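PDB 1VJX: putative ferritin-like diiron-carboxylate protein TM1526 from Thermotoga maritima, which is of unknown biological function but adopts a ferritin-like helical fold and probably binds metal ions to carry out an oxidoreductase reaction. Local coordinates for residues D114-Y119 with Q141-L146; R24-G29 with D53-H58; R34-H39 with E92-K97; M13-I18 with S76-Y81. All coordinates share one frame; numbering follows the deposited sequence.

Contact 1: D114-Y119 with Q141-L146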
loop_
_atom_site.group_PDB
_atom_site.type_symbol
_atom_site.label_atom_id
_atom_site.label_comp_id
_atom_site.label_asym_id
_atom_site.label_seq_id
_atom_site.Cartn_x
_atom_site.Cartn_y
_atom_site.Cartn_z
ATOM N N ASP A 114 -1.495 1.983 7.612
ATOM C CA ASP A 114 -0.544 0.993 8.104
ATOM C C ASP A 114 0.581 0.819 7.085
ATOM O O ASP A 114 1.781 0.808 7.423
ATOM C CB ASP A 114 -1.248 -0.321 8.323
ATOM C CG ASP A 114 -2.099 -0.365 9.594
ATOM O OD1 ASP A 114 -1.965 0.467 10.495
ATOM O OD2 ASP A 114 -2.876 -1.307 9.804
ATOM N N SER A 115 0.185 0.747 5.816
ATOM C CA SER A 115 1.120 0.654 4.700
ATOM C C SER A 115 1.984 1.915 4.518
ATOM O O SER A 115 3.157 1.831 4.139
ATOM C CB SER A 115 0.327 0.383 3.448
ATOM O OG SER A 115 -0.456 -0.789 3.641
ATOM N N ILE A 116 1.416 3.082 4.803
ATOM C CA ILE A 116 2.207 4.327 4.704
ATOM C C ILE A 116 3.383 4.350 5.693
ATOM O O ILE A 116 4.510 4.705 5.322
ATOM C CB ILE A 116 1.295 5.547 4.776
ATOM C CG1 ILE A 116 0.511 5.614 3.468
ATOM C CG2 ILE A 116 2.090 6.854 4.970
ATOM C CD1 ILE A 116 -0.574 6.641 3.412
ATOM N N ILE A 117 3.115 3.927 6.926
ATOM C CA ILE A 117 4.149 3.837 7.947
ATOM C C ILE A 117 5.249 2.946 7.441
ATOM O O ILE A 117 6.437 3.263 7.546
ATOM C CB ILE A 117 3.593 3.290 9.286
ATOM C CG1 ILE A 117 2.574 4.249 9.865
ATOM C CG2 ILE A 117 4.719 3.053 10.303
ATOM C CD1 ILE A 117 2.172 3.999 11.286
ATOM N N LEU A 118 4.852 1.822 6.850
ATOM C CA LEU A 118 5.837 0.853 6.378
ATOM C C LEU A 118 6.694 1.395 5.229
ATOM O O LEU A 118 7.902 1.134 5.140
ATOM C CB LEU A 118 5.204 -0.457 5.974
ATOM C CG LEU A 118 6.320 -1.323 5.297
ATOM C CD1 LEU A 118 6.978 -2.282 6.276
ATOM C CD2 LEU A 118 5.817 -1.993 4.105
ATOM N N TYR A 119 6.080 2.075 4.285
ATOM C CA TYR A 119 6.895 2.637 3.222
ATOM C C TYR A 119 7.833 3.727 3.745
ATOM O O TYR A 119 8.899 3.883 3.179
ATOM C CB TYR A 119 6.060 3.216 2.072
ATOM C CG TYR A 119 4.985 2.292 1.536
ATOM C CD1 TYR A 119 5.243 0.956 1.291
ATOM C CD2 TYR A 119 3.683 2.784 1.301
ATOM C CE1 TYR A 119 4.256 0.102 0.824
ATOM C CE2 TYR A 119 2.685 1.933 0.851
ATOM C CZ TYR A 119 2.990 0.593 0.604
ATOM O OH TYR A 119 2.003 -0.232 0.160
ATOM N N GLN A 141 2.209 9.573 -3.575
ATOM C CA GLN A 141 1.028 9.056 -4.269
ATOM C C GLN A 141 0.124 8.280 -3.314
ATOM O O GLN A 141 -1.081 8.335 -3.422
ATOM C CB GLN A 141 1.446 8.190 -5.473
ATOM C CG GLN A 141 1.808 9.034 -6.707
ATOM C CD GLN A 141 2.807 8.384 -7.718
ATOM O OE1 GLN A 141 3.157 7.212 -7.623
ATOM N NE2 GLN A 141 3.276 9.198 -8.661
ATOM N N GLU A 142 0.719 7.531 -2.386
ATOM C CA GLU A 142 -0.058 6.772 -1.404
ATOM C C GLU A 142 -0.817 7.732 -0.507
ATOM O O GLU A 142 -1.926 7.435 -0.104
ATOM C CB GLU A 142 0.836 5.869 -0.567
ATOM C CG GLU A 142 1.403 4.674 -1.330
ATOM C CD GLU A 142 0.349 3.688 -1.812
ATOM O OE1 GLU A 142 -0.808 3.773 -1.318
ATOM O OE2 GLU A 142 0.687 2.830 -2.683
ATOM N N LYS A 143 -0.207 8.884 -0.205
ATOM C CA LYS A 143 -0.815 9.864 0.686
ATOM C C LYS A 143 -1.952 10.613 -0.008
ATOM O O LYS A 143 -2.869 11.082 0.644
ATOM C CB LYS A 143 0.216 10.863 1.163
ATOM C CG LYS A 143 1.189 10.389 2.237
ATOM C CD LYS A 143 1.890 11.622 2.873
ATOM C CE LYS A 143 2.984 12.206 1.980
ATOM N NZ LYS A 143 2.989 13.642 2.072
ATOM N N GLU A 144 -1.878 10.725 -1.332
ATOM C CA GLU A 144 -3.020 11.160 -2.162
ATOM C C GLU A 144 -4.158 10.122 -2.259
ATOM O O GLU A 144 -5.304 10.498 -2.394
ATOM C CB GLU A 144 -2.562 11.498 -3.583
ATOM C CG GLU A 144 -1.745 12.779 -3.707
ATOM C CD GLU A 144 -2.517 13.998 -3.307
ATOM O OE1 GLU A 144 -3.776 14.004 -3.443
ATOM O OE2 GLU A 144 -1.851 14.953 -2.851
ATOM N N HIS A 145 -3.835 8.825 -2.230
ATOM C CA HIS A 145 -4.863 7.790 -2.217
ATOM C C HIS A 145 -5.638 7.977 -0.958
ATOM O O HIS A 145 -6.857 7.965 -0.967
ATOM C CB HIS A 145 -4.277 6.378 -2.158
ATOM C CG HIS A 145 -3.632 5.927 -3.423
ATOM N ND1 HIS A 145 -3.347 4.592 -3.683
ATOM C CD2 HIS A 145 -3.224 6.622 -4.511
ATOM C CE1 HIS A 145 -2.774 4.499 -4.868
ATOM N NE2 HIS A 145 -2.693 5.712 -5.393
ATOM N N LEU A 146 -4.900 8.107 0.137
ATOM C CA LEU A 146 -5.471 8.320 1.461
ATOM C C LEU A 146 -6.398 9.557 1.535
ATOM O O LEU A 146 -7.499 9.479 2.038
ATOM C CB LEU A 146 -4.356 8.440 2.505
ATOM C CG LEU A 146 -4.877 8.640 3.927
ATOM C CD1 LEU A 146 -5.821 7.469 4.346
ATOM C CD2 LEU A 146 -3.717 8.838 4.876
#
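Segments 114-119 and 141-146 belong to helices that run antiparallel, 166° apart with axes 10.4 Å apart at closest approach, and no hydrogen bond crosses. The apolar part is carried by Ile116, whose CG1 lies anti to the carbonyl carbon. Ile116 CD1 reaches across to the opposing backbone, 3.8 Å from Glu142 O, and meets Leu146 CD2 tip to tip at 4.1 Å; nearer its base, Ile116 CG1 touches Glu142 CB, the two side chains crossing obliquely.

The aromatic part is Tyr119. Tyr119 CE2 touches Glu142 CG at 3.7 Å, the two side chains crossing at about a right angle with ring and carboxylate planes 40° apart. Over one face of the ring, toward the rim, lies Ser115 O, while the ring of Phe62 meets it.

The charged part is the buried carboxylate of Glu142. A bend at chi2 (-64°) sets it among Glu26, Glu55 and Glu112, a crowding of acids that would probably raise its proton affinity or call for cations. Its OE2 takes a weak hydrogen bond from His58 ND1. Glu142 and His145 form an ExxH pair, consistent with the carboxylate-histidine site of diiron proteins at the heart of a ferritin-like four-helix bundle.

Contact 2: R24-G29 with D53-H58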
loop_
_atom_site.group_PDB
_atom_site.type_symbol
_atom_site.label_atom_id
_atom_site.label_comp_id
_atom_site.label_asym_id
_atom_site.label_seq_id
_atom_site.Cartn_x
_atom_site.Cartn_y
_atom_site.Cartn_z
ATOM N N ARG A 24 4.093 -6.809 -1.191
ATOM C CA ARG A 24 2.845 -7.532 -0.972
ATOM C C ARG A 24 1.673 -6.586 -0.645
ATOM O O ARG A 24 0.554 -6.833 -1.101
ATOM C CB ARG A 24 3.018 -8.610 0.079
ATOM C CG ARG A 24 3.762 -9.732 -0.409
ATOM C CD ARG A 24 4.346 -10.623 0.656
ATOM N NE ARG A 24 5.284 -11.630 0.094
ATOM C CZ ARG A 24 5.222 -12.964 0.303
ATOM N NH1 ARG A 24 4.249 -13.515 1.029
ATOM N NH2 ARG A 24 6.146 -13.762 -0.235
ATOM N N LEU A 25 1.964 -5.496 0.076
ATOM C CA LEU A 25 0.976 -4.512 0.426
ATOM C C LEU A 25 0.431 -3.841 -0.842
ATOM O O LEU A 25 -0.778 -3.677 -0.964
ATOM C CB LEU A 25 1.526 -3.479 1.433
ATOM C CG LEU A 25 1.898 -4.009 2.838
ATOM C CD1 LEU A 25 2.398 -2.885 3.765
ATOM C CD2 LEU A 25 0.760 -4.756 3.509
ATOM N N GLU A 26 1.312 -3.533 -1.804
ATOM C CA GLU A 26 0.896 -2.933 -3.078
ATOM C C GLU A 26 0.128 -3.919 -3.959
ATOM O O GLU A 26 -0.845 -3.549 -4.608
ATOM C CB GLU A 26 2.095 -2.371 -3.833
ATOM C CG GLU A 26 2.761 -1.195 -3.133
ATOM C CD GLU A 26 1.986 0.116 -3.190
ATOM O OE1 GLU A 26 0.949 0.177 -3.870
ATOM O OE2 GLU A 26 2.447 1.112 -2.559
ATOM N N GLU A 27 0.573 -5.166 -3.988
ATOM C CA GLU A 27 -0.145 -6.230 -4.694
ATOM C C GLU A 27 -1.533 -6.498 -4.087
ATOM O O GLU A 27 -2.499 -6.732 -4.799
ATOM C CB GLU A 27 0.682 -7.529 -4.690
ATOM C CG GLU A 27 1.973 -7.456 -5.507
ATOM C CD GLU A 27 2.874 -8.697 -5.385
ATOM O OE1 GLU A 27 2.769 -9.476 -4.415
ATOM O OE2 GLU A 27 3.694 -8.923 -6.300
ATOM N N GLU A 28 -1.614 -6.514 -2.770
ATOM C CA GLU A 28 -2.875 -6.812 -2.107
ATOM C C GLU A 28 -3.822 -5.634 -2.207
ATOM O O GLU A 28 -5.009 -5.834 -2.374
ATOM C CB GLU A 28 -2.653 -7.268 -0.649
ATOM C CG GLU A 28 -2.087 -8.689 -0.569
ATOM C CD GLU A 28 -3.073 -9.731 -1.094
ATOM O OE1 GLU A 28 -4.228 -9.753 -0.578
ATOM O OE2 GLU A 28 -2.719 -10.526 -2.026
ATOM N N GLY A 29 -3.270 -4.435 -2.158
ATOM C CA GLY A 29 -4.017 -3.219 -2.343
ATOM C C GLY A 29 -4.670 -3.113 -3.707
ATOM O O GLY A 29 -5.835 -2.662 -3.821
ATOM N N ASP A 53 -4.905 0.357 -10.326
ATOM C CA ASP A 53 -3.856 0.492 -11.332
ATOM C C ASP A 53 -2.643 1.183 -10.739
ATOM O O ASP A 53 -1.525 0.814 -11.023
ATOM C CB ASP A 53 -4.353 1.301 -12.530
ATOM C CG ASP A 53 -3.622 0.945 -13.847
ATOM O OD1 ASP A 53 -3.729 -0.229 -14.322
ATOM O OD2 ASP A 53 -2.931 1.780 -14.484
ATOM N N GLN A 54 -2.870 2.200 -9.910
ATOM C CA GLN A 54 -1.761 2.904 -9.247
ATOM C C GLN A 54 -0.965 1.989 -8.342
ATOM O O GLN A 54 0.274 2.001 -8.367
ATOM C CB GLN A 54 -2.295 4.119 -8.458
ATOM C CG GLN A 54 -2.746 5.226 -9.403
ATOM C CD GLN A 54 -3.609 6.284 -8.765
ATOM O OE1 GLN A 54 -3.547 6.516 -7.555
ATOM N NE2 GLN A 54 -4.406 6.947 -9.579
ATOM N N GLU A 55 -1.684 1.209 -7.529
ATOM C CA GLU A 55 -1.057 0.210 -6.649
ATOM C C GLU A 55 -0.253 -0.819 -7.436
ATOM O O GLU A 55 0.833 -1.221 -7.008
ATOM C CB GLU A 55 -2.096 -0.541 -5.833
ATOM C CG GLU A 55 -2.885 0.282 -4.852
ATOM C CD GLU A 55 -2.063 0.802 -3.690
ATOM O OE1 GLU A 55 -1.482 1.892 -3.830
ATOM O OE2 GLU A 55 -2.033 0.132 -2.631
ATOM N N ARG A 56 -0.816 -1.263 -8.555
ATOM C CA ARG A 56 -0.125 -2.125 -9.525
ATOM C C ARG A 56 1.270 -1.585 -9.873
ATOM O O ARG A 56 2.304 -2.239 -9.598
ATOM C CB ARG A 56 -0.960 -2.250 -10.794
ATOM C CG ARG A 56 -0.432 -3.269 -11.816
ATOM C CD ARG A 56 -1.189 -3.249 -13.159
ATOM N NE ARG A 56 -1.238 -1.896 -13.717
ATOM C CZ ARG A 56 -0.267 -1.331 -14.440
ATOM N NH1 ARG A 56 0.848 -1.992 -14.737
ATOM N NH2 ARG A 56 -0.413 -0.090 -14.891
ATOM N N ILE A 57 1.298 -0.377 -10.437
ATOM C CA ILE A 57 2.543 0.278 -10.852
ATOM C C ILE A 57 3.569 0.359 -9.730
ATOM O O ILE A 57 4.754 0.134 -9.952
ATOM C CB ILE A 57 2.230 1.677 -11.432
ATOM C CG1 ILE A 57 1.636 1.530 -12.828
ATOM C CG2 ILE A 57 3.487 2.577 -11.489
ATOM C CD1 ILE A 57 0.955 2.810 -13.310
ATOM N N HIS A 58 3.093 0.665 -8.528
ATOM C CA HIS A 58 3.913 0.714 -7.326
ATOM C C HIS A 58 4.574 -0.600 -7.021
ATOM O O HIS A 58 5.756 -0.606 -6.687
ATOM C CB HIS A 58 3.074 1.110 -6.120
ATOM C CG HIS A 58 2.646 2.540 -6.140
ATOM N ND1 HIS A 58 1.618 3.021 -5.364
ATOM C CD2 HIS A 58 3.119 3.594 -6.846
ATOM C CE1 HIS A 58 1.474 4.310 -5.597
ATOM N NE2 HIS A 58 2.370 4.676 -6.498
#
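Two carboxylate oxygens share His58 ND1: Glu26 OE1 at 3.3 Å and Glu142 OE2 in a weak hydrogen bond, while NE2 of the same ring bonds to Gln141. The setting is the core of a ferritin-like four-helix bundle, where Glu55 and His58 make an ExxH pair as in diiron-carboxylate proteins. Glu26 OE1 lies in the imidazole plane, yet the N-H meets it from above the carboxylate plane, along a bent line (139°). The same oxygen, Glu26 OE1, stands 3.0 Å from Glu55 OE1; both are acceptors, so a proton or a cation would probably be needed to ease the repulsion. Both glutamates bend at chi2, and their carboxylates turn 55° from each other.

The helices pass close, with axes 7.9 Å apart. At Gly29 a CB would clash with Glu55 OE2 as it is placed here, 3.9 Å from Gly29 CA. On the outer side of helix 43-68, Arg56 holds Asp53 side-on, NE to OD1 at 3.1 Å and NH2 to OD2 at 3.2 Å.

Contact 3: R34-H39 with E92-K97; sequences RELSEH and EILRRK
The imidazole of His39 turns its edge to the backbone of 92-97 and is met in plane by two carbonyls. His39 NE2 gives a weak, strongly bent hydrogen bond (121°) to Leu94 O at 3.2 Å, and the ring carbon CE1 of His39 lies 3.0 Å from Arg96 O. Beside it, Leu94 pushes a forked tip between two side chains of the helix end. Leu94 CD1 lies 3.7 Å from Glu35 CB and also touches the carboxylate, whereas Leu94 CD2 meets Leu36 CD2 at 3.7 Å; both side chains cross Leu94 at about a right angle. Losing the ring, as with an alanine here, would probably remove the weak bond to Leu94 O and much of the surface that holds 92-97 against the helix end.

The contact ties the C-terminal end of the first helix of the ferritin-like bundle to the long crossover connecting its second and third helices. A type I turn from Leu36 to His39, closed by His39 N to Leu36 O at 2.8 Å, swings the imidazole toward the crossover. Within that turn, Ser37 OG donates to a lone pair of Arg34 O at 2.5 Å. On the other side, a short 3-10 segment at 93-95 presents the carbonyl of Leu94, with Arg96 N bonded to Ile93 O at 2.8 Å. Farther out, Arg31 pairs with Glu35 OE1, Glu103 with Arg96, and Phe48 of helix 43-68 packs on Leu36.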
loop_
_atom_site.group_PDB
_atom_site.type_symbol
_atom_site.label_atom_id
_atom_site.label_comp_id
_atom_site.label_asym_id
_atom_site.label_seq_id
_atom_site.Cartn_x
_atom_site.Cartn_y
_atom_site.Cartn_z
ATOM N N ARG A 34 -9.616 -3.322 -6.768
ATOM C CA ARG A 34 -10.233 -3.856 -7.965
ATOM C C ARG A 34 -11.487 -4.679 -7.592
ATOM O O ARG A 34 -12.534 -4.525 -8.213
ATOM C CB ARG A 34 -9.219 -4.682 -8.780
ATOM C CG ARG A 34 -9.489 -4.663 -10.271
ATOM C CD ARG A 34 -8.533 -5.496 -11.102
ATOM N NE ARG A 34 -7.207 -4.893 -11.282
ATOM C CZ ARG A 34 -6.936 -3.887 -12.102
ATOM N NH1 ARG A 34 -7.913 -3.302 -12.799
ATOM N NH2 ARG A 34 -5.686 -3.442 -12.208
ATOM N N GLU A 35 -11.369 -5.527 -6.569
ATOM C CA GLU A 35 -12.510 -6.266 -6.012
ATOM C C GLU A 35 -13.578 -5.332 -5.405
ATOM O O GLU A 35 -14.768 -5.585 -5.558
ATOM C CB GLU A 35 -12.047 -7.292 -4.961
ATOM C CG GLU A 35 -11.369 -8.534 -5.563
ATOM C CD GLU A 35 -10.673 -9.455 -4.540
ATOM O OE1 GLU A 35 -9.768 -9.002 -3.793
ATOM O OE2 GLU A 35 -11.013 -10.651 -4.496
ATOM N N LEU A 36 -13.162 -4.261 -4.727
ATOM C CA LEU A 36 -14.122 -3.303 -4.176
ATOM C C LEU A 36 -14.955 -2.664 -5.278
ATOM O O LEU A 36 -16.147 -2.345 -5.072
ATOM C CB LEU A 36 -13.430 -2.185 -3.392
ATOM C CG LEU A 36 -12.898 -2.421 -1.978
ATOM C CD1 LEU A 36 -12.394 -1.085 -1.458
ATOM C CD2 LEU A 36 -13.952 -2.978 -1.041
ATOM N N SER A 37 -14.329 -2.465 -6.443
ATOM C CA SER A 37 -14.998 -1.811 -7.561
ATOM C C SER A 37 -16.187 -2.625 -8.073
ATOM O O SER A 37 -17.016 -2.125 -8.818
ATOM C CB SER A 37 -14.006 -1.552 -8.687
ATOM O OG SER A 37 -13.769 -2.724 -9.436
ATOM N N GLU A 38 -16.260 -3.889 -7.688
ATOM C CA GLU A 38 -17.389 -4.730 -8.052
ATOM C C GLU A 38 -18.586 -4.451 -7.185
ATOM O O GLU A 38 -19.633 -4.939 -7.487
ATOM C CB GLU A 38 -17.031 -6.211 -7.878
ATOM C CG GLU A 38 -16.133 -6.812 -8.946
ATOM C CD GLU A 38 -15.372 -8.053 -8.451
ATOM O OE1 GLU A 38 -15.448 -8.397 -7.234
ATOM O OE2 GLU A 38 -14.648 -8.657 -9.278
ATOM N N HIS A 39 -18.419 -3.704 -6.096
ATOM C CA HIS A 39 -19.488 -3.451 -5.139
ATOM C C HIS A 39 -20.176 -2.092 -5.351
ATOM O O HIS A 39 -21.187 -1.807 -4.708
ATOM C CB HIS A 39 -18.938 -3.548 -3.707
ATOM C CG HIS A 39 -18.492 -4.931 -3.333
ATOM N ND1 HIS A 39 -19.307 -5.833 -2.675
ATOM C CD2 HIS A 39 -17.326 -5.578 -3.565
ATOM C CE1 HIS A 39 -18.657 -6.970 -2.514
ATOM N NE2 HIS A 39 -17.454 -6.845 -3.047
ATOM N N GLU A 92 -14.298 -12.750 2.961
ATOM C CA GLU A 92 -15.639 -12.952 3.485
ATOM C C GLU A 92 -16.501 -11.745 3.237
ATOM O O GLU A 92 -17.548 -11.845 2.625
ATOM C CB GLU A 92 -15.633 -13.261 4.995
ATOM C CG GLU A 92 -15.022 -14.611 5.385
ATOM C CD GLU A 92 -15.591 -15.811 4.623
ATOM O OE1 GLU A 92 -16.840 -16.018 4.593
ATOM O OE2 GLU A 92 -14.767 -16.590 4.071
ATOM N N ILE A 93 -16.088 -10.595 3.715
ATOM C CA ILE A 93 -16.872 -9.396 3.427
ATOM C C ILE A 93 -17.014 -9.129 1.926
ATOM O O ILE A 93 -18.103 -8.848 1.468
ATOM C CB ILE A 93 -16.346 -8.161 4.182
ATOM C CG1 ILE A 93 -14.900 -7.865 3.807
ATOM C CG2 ILE A 93 -16.532 -8.341 5.699
ATOM C CD1 ILE A 93 -14.805 -6.870 2.688
ATOM N N LEU A 94 -15.950 -9.276 1.152
ATOM C CA LEU A 94 -16.041 -9.079 -0.293
ATOM C C LEU A 94 -16.954 -10.085 -0.986
ATOM O O LEU A 94 -17.237 -9.950 -2.173
ATOM C CB LEU A 94 -14.658 -9.123 -0.949
ATOM C CG LEU A 94 -13.650 -8.030 -0.563
ATOM C CD1 LEU A 94 -12.416 -8.214 -1.398
ATOM C CD2 LEU A 94 -14.160 -6.632 -0.746
ATOM N N ARG A 95 -17.417 -11.084 -0.249
ATOM C CA ARG A 95 -18.404 -12.027 -0.747
ATOM C C ARG A 95 -19.820 -11.397 -0.664
ATOM O O ARG A 95 -20.727 -11.782 -1.414
ATOM C CB ARG A 95 -18.338 -13.311 0.095
ATOM C CG ARG A 95 -18.252 -14.584 -0.687
ATOM C CD ARG A 95 -17.771 -15.779 0.140
ATOM N NE ARG A 95 -16.310 -15.828 0.203
ATOM C CZ ARG A 95 -15.546 -16.887 -0.132
ATOM N NH1 ARG A 95 -16.092 -18.052 -0.541
ATOM N NH2 ARG A 95 -14.215 -16.771 -0.046
ATOM N N ARG A 96 -19.994 -10.445 0.257
ATOM C CA ARG A 96 -21.296 -9.847 0.555
ATOM C C ARG A 96 -21.806 -9.010 -0.601
ATOM O O ARG A 96 -21.028 -8.501 -1.381
ATOM C CB ARG A 96 -21.248 -9.021 1.844
ATOM C CG ARG A 96 -21.413 -9.873 3.102
ATOM C CD ARG A 96 -20.809 -9.289 4.385
ATOM N NE ARG A 96 -20.992 -7.838 4.539
ATOM C CZ ARG A 96 -22.058 -7.236 5.058
ATOM N NH1 ARG A 96 -23.115 -7.934 5.488
ATOM N NH2 ARG A 96 -22.075 -5.912 5.133
ATOM N N LYS A 97 -23.125 -8.906 -0.715
ATOM C CA LYS A 97 -23.750 -8.240 -1.846
ATOM C C LYS A 97 -24.383 -6.903 -1.449
ATOM O O LYS A 97 -24.977 -6.230 -2.299
ATOM C CB LYS A 97 -24.794 -9.184 -2.468
ATOM C CG LYS A 97 -24.217 -10.435 -3.144
ATOM C CD LYS A 97 -25.333 -11.351 -3.604
ATOM C CE LYS A 97 -24.825 -12.666 -4.179
ATOM N NZ LYS A 97 -25.889 -13.727 -4.218
#

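Contact 4: M13-I18 with S76-Y81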
loop_
_atom_site.group_PDB
_atom_site.type_symbol
_atom_site.label_atom_id
_atom_site.label_comp_id
_atom_site.label_asym_id
_atom_site.label_seq_id
_atom_site.Cartn_x
_atom_site.Cartn_y
_atom_site.Cartn_z
HETATM N N MSE A 13 14.392 -6.565 11.247
HETATM C CA MSE A 13 13.961 -6.562 9.854
HETATM C C MSE A 13 15.124 -6.088 8.990
HETATM O O MSE A 13 15.795 -5.096 9.319
HETATM C CB MSE A 13 12.751 -5.657 9.618
HETATM C CG MSE A 13 11.471 -6.146 10.298
HETATM SE SE MSE A 13 10.982 -7.945 9.662
HETATM C CE MSE A 13 10.191 -7.243 7.900
ATOM N N LYS A 14 15.408 -6.823 7.919
ATOM C CA LYS A 14 16.293 -6.284 6.911
ATOM C C LYS A 14 15.502 -5.361 5.941
ATOM O O LYS A 14 14.289 -5.456 5.820
ATOM C CB LYS A 14 17.063 -7.351 6.162
ATOM C CG LYS A 14 17.970 -8.181 7.020
ATOM C CD LYS A 14 18.732 -9.166 6.167
ATOM C CE LYS A 14 19.551 -10.125 6.968
ATOM N NZ LYS A 14 20.055 -11.300 6.142
ATOM N N VAL A 15 16.227 -4.448 5.290
ATOM C CA VAL A 15 15.694 -3.712 4.166
ATOM C C VAL A 15 14.984 -4.625 3.175
ATOM O O VAL A 15 13.929 -4.285 2.665
ATOM C CB VAL A 15 16.828 -2.933 3.429
ATOM C CG1 VAL A 15 16.436 -2.558 1.983
ATOM C CG2 VAL A 15 17.212 -1.698 4.227
ATOM N N SER A 16 15.592 -5.750 2.854
ATOM C CA SER A 16 15.038 -6.638 1.863
ATOM C C SER A 16 13.733 -7.272 2.322
ATOM O O SER A 16 12.892 -7.605 1.489
ATOM C CB SER A 16 16.032 -7.766 1.574
ATOM O OG SER A 16 16.374 -8.395 2.794
ATOM N N ASP A 17 13.637 -7.528 3.631
ATOM C CA ASP A 17 12.448 -8.076 4.271
ATOM C C ASP A 17 11.339 -7.048 4.098
ATOM O O ASP A 17 10.191 -7.384 3.830
ATOM C CB ASP A 17 12.670 -8.301 5.781
ATOM C CG ASP A 17 13.779 -9.305 6.089
ATOM O OD1 ASP A 17 14.146 -10.118 5.217
ATOM O OD2 ASP A 17 14.300 -9.392 7.219
ATOM N N ILE A 18 11.703 -5.789 4.222
ATOM C CA ILE A 18 10.713 -4.685 4.163
ATOM C C ILE A 18 10.236 -4.445 2.728
ATOM O O ILE A 18 9.054 -4.210 2.497
ATOM C CB ILE A 18 11.330 -3.416 4.760
ATOM C CG1 ILE A 18 11.682 -3.629 6.227
ATOM C CG2 ILE A 18 10.388 -2.207 4.655
ATOM C CD1 ILE A 18 10.453 -3.739 7.148
ATOM N N SER A 76 20.937 -5.146 4.780
ATOM C CA SER A 76 21.164 -4.394 6.007
ATOM C C SER A 76 19.961 -4.385 6.906
ATOM O O SER A 76 18.836 -4.362 6.434
ATOM C CB SER A 76 21.481 -2.918 5.719
ATOM O OG SER A 76 22.881 -2.708 5.760
ATOM N N TYR A 77 20.246 -4.326 8.204
ATOM C CA TYR A 77 19.263 -4.208 9.261
ATOM C C TYR A 77 18.732 -2.800 9.471
ATOM O O TYR A 77 19.502 -1.828 9.570
ATOM C CB TYR A 77 19.891 -4.692 10.559
ATOM C CG TYR A 77 20.097 -6.176 10.603
ATOM C CD1 TYR A 77 19.005 -7.028 10.592
ATOM C CD2 TYR A 77 21.365 -6.737 10.661
ATOM C CE1 TYR A 77 19.152 -8.404 10.642
ATOM C CE2 TYR A 77 21.524 -8.133 10.687
ATOM C CZ TYR A 77 20.396 -8.964 10.688
ATOM O OH TYR A 77 20.480 -10.366 10.725
ATOM N N LEU A 78 17.408 -2.684 9.540
ATOM C CA LEU A 78 16.769 -1.479 10.067
ATOM C C LEU A 78 16.828 -1.608 11.557
ATOM O O LEU A 78 16.286 -2.570 12.124
ATOM C CB LEU A 78 15.297 -1.368 9.675
ATOM C CG LEU A 78 14.953 -1.522 8.206
ATOM C CD1 LEU A 78 13.476 -1.388 8.010
ATOM C CD2 LEU A 78 15.665 -0.486 7.449
ATOM N N ALA A 79 17.477 -0.646 12.202
ATOM C CA ALA A 79 17.513 -0.589 13.672
ATOM C C ALA A 79 16.075 -0.388 14.239
ATOM O O ALA A 79 15.173 0.144 13.569
ATOM C CB ALA A 79 18.493 0.520 14.151
ATOM N N GLY A 80 15.894 -0.884 15.462
ATOM C CA GLY A 80 14.619 -0.859 16.158
ATOM C C GLY A 80 13.495 -1.769 15.671
ATOM O O GLY A 80 13.710 -2.852 15.096
ATOM N N TYR A 81 12.295 -1.301 15.941
ATOM C CA TYR A 81 11.065 -1.992 15.703
ATOM C C TYR A 81 10.505 -1.427 14.423
ATOM O O TYR A 81 10.193 -0.238 14.351
ATOM C CB TYR A 81 10.100 -1.730 16.852
ATOM C CG TYR A 81 8.714 -2.241 16.625
ATOM C CD1 TYR A 81 8.404 -3.584 16.847
ATOM C CD2 TYR A 81 7.696 -1.398 16.236
ATOM C CE1 TYR A 81 7.136 -4.067 16.667
ATOM C CE2 TYR A 81 6.428 -1.880 16.047
ATOM C CZ TYR A 81 6.149 -3.227 16.250
ATOM O OH TYR A 81 4.878 -3.741 16.024
HETATM O O HOH W 1 14.083 -4.071 12.790
#
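Leu78 fills the tight side of this contact. Leu78 CD1 is pressed to 3.4 Å from Ile18 CG1, closer than usual van der Waals distance, and its CD2 touches Val15 CG2 at 3.8 Å, the two side chains crossing at about a right angle. Two backbone hydrogen bonds, Leu78 N to Met13 O and Val15 N to Ser76 O, both 2.9 Å and nearly along the C=O axes, frame Lys14 and Tyr77 as a single antiparallel, non-hydrogen-bonded beta bridge.

The outer side is looser. Extended Lys14 runs alongside the exposed Tyr77 ring, CG 3.8 Å from CE1, and its NZ goes on to Asp75. A water accepts from Met13 N at 2.9 Å and lies close to the carbonyls of Leu78 and Gly80. An alanine in place of Lys14 would probably lose the tyrosine packing and the Asp75 salt bridge.

Lys14 is the N-cap of helix 15-36, and Asp17 OD2 takes its N-H at 2.9 Å. Main-chain hydrogen bonds thus tie the crossover to the helix start, and Leu78 adds apolar contact with Val15 and Ile18.

In the fold
Helix 15-36 runs through three of the contacts: contact 4 at its start, contact 2 midway and contact 3 at its end. Contacts 3 and 4 lie on opposite sides of the chain centre, about 34 Å between centres, and both hold the 69-100 connection, which therefore spans the bundle lengthwise. Contacts 1 and 2 sit in the middle, centres about 11 Å apart, and touch through Glu142 with Glu26, Glu55 and His58; they join helix 101-125 to 129-156 and 15-36 to 43-68. Along the chain contact 2 closes before contact 1 opens, so two helical hairpins pair around the probable metal site, while the crossover linking them is fastened near both ends.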